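Local coordinates for inactivation-no-after-potential D protein (Drosophila melanogaster, PDB 5F67) that binds the C-terminal tail of the TRP channel through its third PDZ domain, probably acting as a scaffold of fly phototransduction, at residues T26-K31 with V99-L104; I37-G42 with S84-A89. All coordinates share one frame; numbering follows the deposited sequence.

Interaction 1. Residues T26-K31 with V99-L104; sequences TVQVRK and VVTMIL
Thr26 meets Thr101 methyl to methyl: its CG2 lies 3.6 Å from CG2 of Thr101. Val27 and Met102 form a hydrogen-bonded antiparallel pair, with Val27 N to Met102 O and Met102 N to Val27 O both at 2.9 Å. On the buried face Val27 CG2 touches both Met102 CB and, 3.8 Å away, CD1 of Leu104, whose side chain crosses its own at about a right angle. Gln28 turns to the other face. Its chain bends at chi2 (-72°), which folds CD back toward the neighbouring strand, and the amide oxygen OE1 there accepts the hydroxyl OG1 of Thr101 at 2.8 Å. An alanine in place of Thr101 would probably leave Gln28 OE1 without this donor and open a gap beside the Thr26 methyl. Val29 pairs with Val100 through two backbone bonds, and its CG2 packs 3.7 Å from CE of Met102. Arg30 lays its guanidinium against Val99, whose CG2 sits 3.3 Å above one face of the group, offset toward the rim. Lys31 NZ reaches the carbonyls of Leu93 and Ala96. This antiparallel pairing of strands near the two ends of the PDZ domain, axes 153° apart, is part of the PDZ fold. Strand 25-30 is an outermost strand of the four-stranded sheet, bonded to strand 99-105, which strand 72-76 flanks in turn; helix 17-20 touches Thr26 and Ile103, while Leu35 and Ala65 pack on Val29.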
loop_
_atom_site.group_PDB
_atom_site.type_symbol
_atom_site.label_atom_id
_atom_site.label_comp_id
_atom_site.label_asym_id
_atom_site.label_seq_id
_atom_site.Cartn_x
_atom_site.Cartn_y
_atom_site.Cartn_z
ATOM N N THR A 26 -5.538 6.096 7.913
ATOM C CA THR A 26 -4.719 4.992 8.385
ATOM C C THR A 26 -5.490 3.685 8.273
ATOM O O THR A 26 -6.620 3.592 8.757
ATOM C CB THR A 26 -4.357 5.214 9.873
ATOM O OG1 THR A 26 -3.515 6.370 9.986
ATOM C CG2 THR A 26 -3.632 4.005 10.430
ATOM N N VAL A 27 -4.888 2.675 7.644
ATOM C CA VAL A 27 -5.476 1.339 7.651
ATOM C C VAL A 27 -4.562 0.371 8.384
ATOM O O VAL A 27 -3.351 0.574 8.442
ATOM C CB VAL A 27 -5.758 0.806 6.226
ATOM C CG1 VAL A 27 -6.698 1.755 5.487
ATOM C CG2 VAL A 27 -4.455 0.613 5.439
ATOM N N GLN A 28 -5.146 -0.686 8.942
ATOM C CA GLN A 28 -4.382 -1.692 9.669
ATOM C C GLN A 28 -4.636 -3.021 8.981
ATOM O O GLN A 28 -5.734 -3.571 9.074
ATOM C CB GLN A 28 -4.880 -1.780 11.121
ATOM C CG GLN A 28 -4.857 -0.439 11.879
ATOM C CD GLN A 28 -3.450 0.028 12.232
ATOM O OE1 GLN A 28 -2.460 -0.687 12.011
ATOM N NE2 GLN A 28 -3.350 1.243 12.777
ATOM N N VAL A 29 -3.631 -3.554 8.293
ATOM C CA VAL A 29 -3.861 -4.732 7.467
ATOM C C VAL A 29 -2.976 -5.886 7.925
ATOM O O VAL A 29 -1.751 -5.761 7.956
ATOM C CB VAL A 29 -3.565 -4.428 5.994
ATOM C CG1 VAL A 29 -3.830 -5.663 5.130
ATOM C CG2 VAL A 29 -4.405 -3.237 5.525
ATOM N N ARG A 30 -3.590 -7.010 8.289
ATOM C CA ARG A 30 -2.802 -8.143 8.759
ATOM C C ARG A 30 -2.184 -8.906 7.600
ATOM O O ARG A 30 -2.880 -9.305 6.652
ATOM C CB ARG A 30 -3.655 -9.085 9.624
ATOM C CG ARG A 30 -2.837 -10.172 10.344
ATOM C CD ARG A 30 -3.721 -11.058 11.242
ATOM N NE ARG A 30 -4.499 -10.208 12.146
ATOM C CZ ARG A 30 -4.093 -9.808 13.348
ATOM N NH1 ARG A 30 -2.921 -10.216 13.836
ATOM N NH2 ARG A 30 -4.867 -9.001 14.066
ATOM N N LYS A 31 -0.870 -9.116 7.676
ATOM C CA LYS A 31 -0.192 -9.901 6.653
ATOM C C LYS A 31 -0.425 -11.360 6.973
ATOM O O LYS A 31 0.048 -11.863 7.993
ATOM C CB LYS A 31 1.311 -9.611 6.626
ATOM C CG LYS A 31 2.023 -10.373 5.519
ATOM C CD LYS A 31 3.507 -10.047 5.477
ATOM C CE LYS A 31 3.779 -8.797 4.667
ATOM N NZ LYS A 31 5.253 -8.637 4.516
ATOM N N VAL A 99 0.220 -7.191 11.923
ATOM C CA VAL A 99 -0.603 -6.061 11.487
ATOM C C VAL A 99 0.265 -4.912 10.987
ATOM O O VAL A 99 1.057 -4.337 11.737
ATOM C CB VAL A 99 -1.507 -5.565 12.610
ATOM C CG1 VAL A 99 -2.363 -4.384 12.132
ATOM C CG2 VAL A 99 -2.414 -6.699 13.067
ATOM N N VAL A 100 0.081 -4.571 9.713
ATOM C CA VAL A 100 0.898 -3.558 9.065
ATOM C C VAL A 100 0.064 -2.299 8.928
ATOM O O VAL A 100 -1.036 -2.328 8.367
ATOM C CB VAL A 100 1.383 -4.030 7.679
ATOM C CG1 VAL A 100 2.319 -2.982 7.047
ATOM C CG2 VAL A 100 2.093 -5.381 7.793
ATOM N N THR A 101 0.577 -1.207 9.483
ATOM C CA THR A 101 -0.108 0.072 9.454
ATOM C C THR A 101 0.294 0.762 8.160
ATOM O O THR A 101 1.487 0.905 7.871
ATOM C CB THR A 101 0.350 0.961 10.611
ATOM O OG1 THR A 101 0.130 0.287 11.855
ATOM C CG2 THR A 101 -0.411 2.299 10.603
ATOM N N MET A 102 -0.683 1.181 7.366
ATOM C CA MET A 102 -0.356 1.944 6.173
ATOM C C MET A 102 -1.141 3.248 6.172
ATOM O O MET A 102 -2.310 3.273 6.551
ATOM C CB MET A 102 -0.688 1.138 4.919
ATOM C CG MET A 102 0.181 -0.112 4.763
ATOM S SD MET A 102 -0.107 -0.941 3.189
ATOM C CE MET A 102 -1.685 -1.738 3.491
ATOM N N ILE A 103 -0.488 4.327 5.753
ATOM C CA ILE A 103 -1.193 5.580 5.578
ATOM C C ILE A 103 -1.385 5.726 4.089
ATOM O O ILE A 103 -0.419 5.670 3.316
ATOM C CB ILE A 103 -0.396 6.781 6.108
ATOM C CG1 ILE A 103 -0.240 6.665 7.630
ATOM C CG2 ILE A 103 -1.126 8.075 5.778
ATOM C CD1 ILE A 103 0.581 7.782 8.247
ATOM N N LEU A 104 -2.638 5.898 3.689
ATOM C CA LEU A 104 -3.003 5.910 2.279
ATOM C C LEU A 104 -3.783 7.163 1.938
ATOM O O LEU A 104 -4.527 7.681 2.761
ATOM C CB LEU A 104 -3.877 4.693 1.964
ATOM C CG LEU A 104 -3.225 3.314 2.075
ATOM C CD1 LEU A 104 -4.292 2.218 2.033
ATOM C CD2 LEU A 104 -2.183 3.107 0.972
#

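Interaction 2. Residues I37-G42 with S84-A89; sequences IMVIYG and SNYDDA
Tyr86 meets the strand edge-on: its ring atom CE1 lies 3.3 Å from Val39 O, which sits at the ring edge, in the ring plane. Ile40 CA and Tyr41 N border the same edge, the latter 4.0 Å from CD1 of Tyr86. CG of Tyr86 is anti to the backbone N (chi1 -177°), leading the side chain off the first turn of helix 86-95; from there the ring runs back along the strand. CE1 also touches CG2 of Val39 at 4.1 Å, the two side chains crossing obliquely.

Tyr41 answers from the strand with a ring sent almost the opposite way. The two tyrosines approach at their roots, CB of Tyr41 lying 4.4 Å from CB of Tyr86, but the rings then diverge, their planes about 66° apart, and the side chains meet only at those roots. Tyr41 instead presents its own edge to the loop before the helix, with CE1 3.5 Å from Ser84 O, near the ring plane.

In a PDZ domain the peptide lies in the groove between this strand and this helix, and here Ile37 makes backbone hydrogen bonds to the bound peptide and packs on one of its apolar side chains, Met38 packs on its backbone, and Val39 packs on Thr90 and Leu93 of the helix. The tyrosine pair bridges the same two elements further along the strand. A water links them too: it accepts from Val39 N at 2.9 Å and is hydrogen-bonded to the Tyr86 hydroxyl OH at 3.2 Å.

The helix start from which Tyr86 projects is capped by Asn85, the N-cap residue, whose OD1 accepts from Asp88 N at 2.7 Å with an N-H...O angle of 164°.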
loop_
_atom_site.group_PDB
_atom_site.type_symbol
_atom_site.label_atom_id
_atom_site.label_comp_id
_atom_site.label_asym_id
_atom_site.label_seq_id
_atom_site.Cartn_x
_atom_site.Cartn_y
_atom_site.Cartn_z
ATOM N N ILE A 37 -1.415 -6.541 -2.000
ATOM C CA ILE A 37 -1.225 -5.389 -2.882
ATOM C C ILE A 37 0.013 -5.520 -3.749
ATOM O O ILE A 37 0.908 -6.321 -3.464
ATOM C CB ILE A 37 -1.054 -4.064 -2.084
ATOM C CG1 ILE A 37 0.135 -4.169 -1.112
ATOM C CG2 ILE A 37 -2.334 -3.689 -1.335
ATOM C CD1 ILE A 37 0.508 -2.822 -0.443
ATOM N N MET A 38 0.048 -4.723 -4.818
ATOM C CA MET A 38 1.283 -4.441 -5.542
ATOM C C MET A 38 1.410 -2.933 -5.622
ATOM O O MET A 38 0.409 -2.211 -5.493
ATOM C CB MET A 38 1.248 -5.046 -6.949
ATOM C CG MET A 38 1.301 -6.550 -6.937
ATOM S SD MET A 38 0.950 -7.211 -8.557
ATOM C CE MET A 38 0.994 -8.948 -8.142
ATOM N N VAL A 39 2.628 -2.434 -5.814
ATOM C CA VAL A 39 2.821 -1.002 -5.916
ATOM C C VAL A 39 3.682 -0.687 -7.119
ATOM O O VAL A 39 4.339 -1.573 -7.684
ATOM C CB VAL A 39 3.467 -0.389 -4.640
ATOM C CG1 VAL A 39 2.587 -0.652 -3.404
ATOM C CG2 VAL A 39 4.870 -0.963 -4.411
ATOM N N ILE A 40 3.641 0.577 -7.520
ATOM C CA ILE A 40 4.543 1.087 -8.544
ATOM C C ILE A 40 5.082 2.420 -8.063
ATOM O O ILE A 40 4.510 3.057 -7.159
ATOM C CB ILE A 40 3.828 1.275 -9.905
ATOM C CG1 ILE A 40 2.596 2.164 -9.761
ATOM C CG2 ILE A 40 3.445 -0.068 -10.512
ATOM C CD1 ILE A 40 2.052 2.647 -11.098
ATOM N N TYR A 41 6.195 2.843 -8.641
ATOM C CA TYR A 41 6.609 4.219 -8.487
ATOM C C TYR A 41 5.970 4.967 -9.650
ATOM O O TYR A 41 6.236 4.652 -10.813
ATOM C CB TYR A 41 8.137 4.356 -8.564
ATOM C CG TYR A 41 8.585 5.722 -8.128
ATOM C CD1 TYR A 41 9.052 5.944 -6.833
ATOM C CD2 TYR A 41 8.486 6.807 -8.985
ATOM C CE1 TYR A 41 9.441 7.223 -6.418
ATOM C CE2 TYR A 41 8.870 8.082 -8.582
ATOM C CZ TYR A 41 9.348 8.278 -7.300
ATOM O OH TYR A 41 9.724 9.542 -6.898
ATOM N N GLY A 42 5.127 5.945 -9.343
ATOM C CA GLY A 42 4.394 6.637 -10.382
ATOM C C GLY A 42 4.211 8.112 -10.104
ATOM O O GLY A 42 4.896 8.699 -9.260
ATOM N N SER A 84 10.338 7.541 -0.626
ATOM C CA SER A 84 10.925 6.223 -0.883
ATOM C C SER A 84 10.965 5.906 -2.370
ATOM O O SER A 84 10.040 6.262 -3.112
ATOM C CB SER A 84 10.124 5.134 -0.175
ATOM O OG SER A 84 10.167 5.327 1.228
ATOM N N ASN A 85 12.029 5.237 -2.803
ATOM C CA ASN A 85 12.052 4.684 -4.152
ATOM C C ASN A 85 11.364 3.320 -4.151
ATOM O O ASN A 85 10.893 2.856 -3.102
ATOM C CB ASN A 85 13.481 4.613 -4.710
ATOM C CG ASN A 85 14.396 3.681 -3.916
ATOM O OD1 ASN A 85 13.956 2.687 -3.334
ATOM N ND2 ASN A 85 15.699 3.981 -3.938
ATOM N N TYR A 86 11.294 2.685 -5.313
ATOM C CA TYR A 86 10.569 1.426 -5.445
ATOM C C TYR A 86 11.196 0.322 -4.588
ATOM O O TYR A 86 10.486 -0.421 -3.903
ATOM C CB TYR A 86 10.512 0.996 -6.917
ATOM C CG TYR A 86 9.708 -0.270 -7.130
ATOM C CD1 TYR A 86 8.326 -0.223 -7.290
ATOM C CD2 TYR A 86 10.325 -1.511 -7.149
ATOM C CE1 TYR A 86 7.581 -1.398 -7.466
ATOM C CE2 TYR A 86 9.588 -2.684 -7.328
ATOM C CZ TYR A 86 8.221 -2.616 -7.492
ATOM O OH TYR A 86 7.491 -3.787 -7.657
ATOM N N ASP A 87 12.522 0.212 -4.623
ATOM C CA ASP A 87 13.205 -0.841 -3.870
ATOM C C ASP A 87 12.972 -0.690 -2.375
ATOM O O ASP A 87 12.732 -1.670 -1.662
ATOM C CB ASP A 87 14.712 -0.814 -4.139
ATOM C CG ASP A 87 15.063 -1.219 -5.552
ATOM O OD1 ASP A 87 14.203 -1.796 -6.248
ATOM O OD2 ASP A 87 16.212 -0.960 -5.960
ATOM N N ASP A 88 13.054 0.542 -1.888
ATOM C CA ASP A 88 12.896 0.775 -0.461
ATOM C C ASP A 88 11.467 0.552 0.013
ATOM O O ASP A 88 11.255 -0.056 1.062
ATOM C CB ASP A 88 13.396 2.171 -0.074
ATOM C CG ASP A 88 14.901 2.314 -0.245
ATOM O OD1 ASP A 88 15.586 1.274 -0.391
ATOM O OD2 ASP A 88 15.398 3.459 -0.229
ATOM N N ALA A 89 10.487 1.020 -0.755
ATOM C CA ALA A 89 9.080 0.845 -0.363
ATOM C C ALA A 89 8.660 -0.620 -0.382
ATOM O O ALA A 89 8.028 -1.110 0.566
ATOM C CB ALA A 89 8.158 1.665 -1.261
HETATM O O HOH W 1 4.776 -4.337 -6.087
#

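From the N terminus, strand 25-30 comes first, and interaction 1 joins it to strand 99-105 near the C-terminal end, closing a loop with 67 residues between its segments. Interaction 2 is nested wholly within that loop: strand 37-44 follows strand 25-30 in the chain, and 41 residues separate segment 37-42 from segment 84-89, which leads into helix 86-95 and so to strand 99-105. The outer closure thus completes the edge of the four-stranded sheet, while the inner one ties the two-stranded sheet to the helix. Their centres lie about 16 Å apart, but Met102 SD packs 4.1 Å from Ile37 CD1, so the two contacts touch directly.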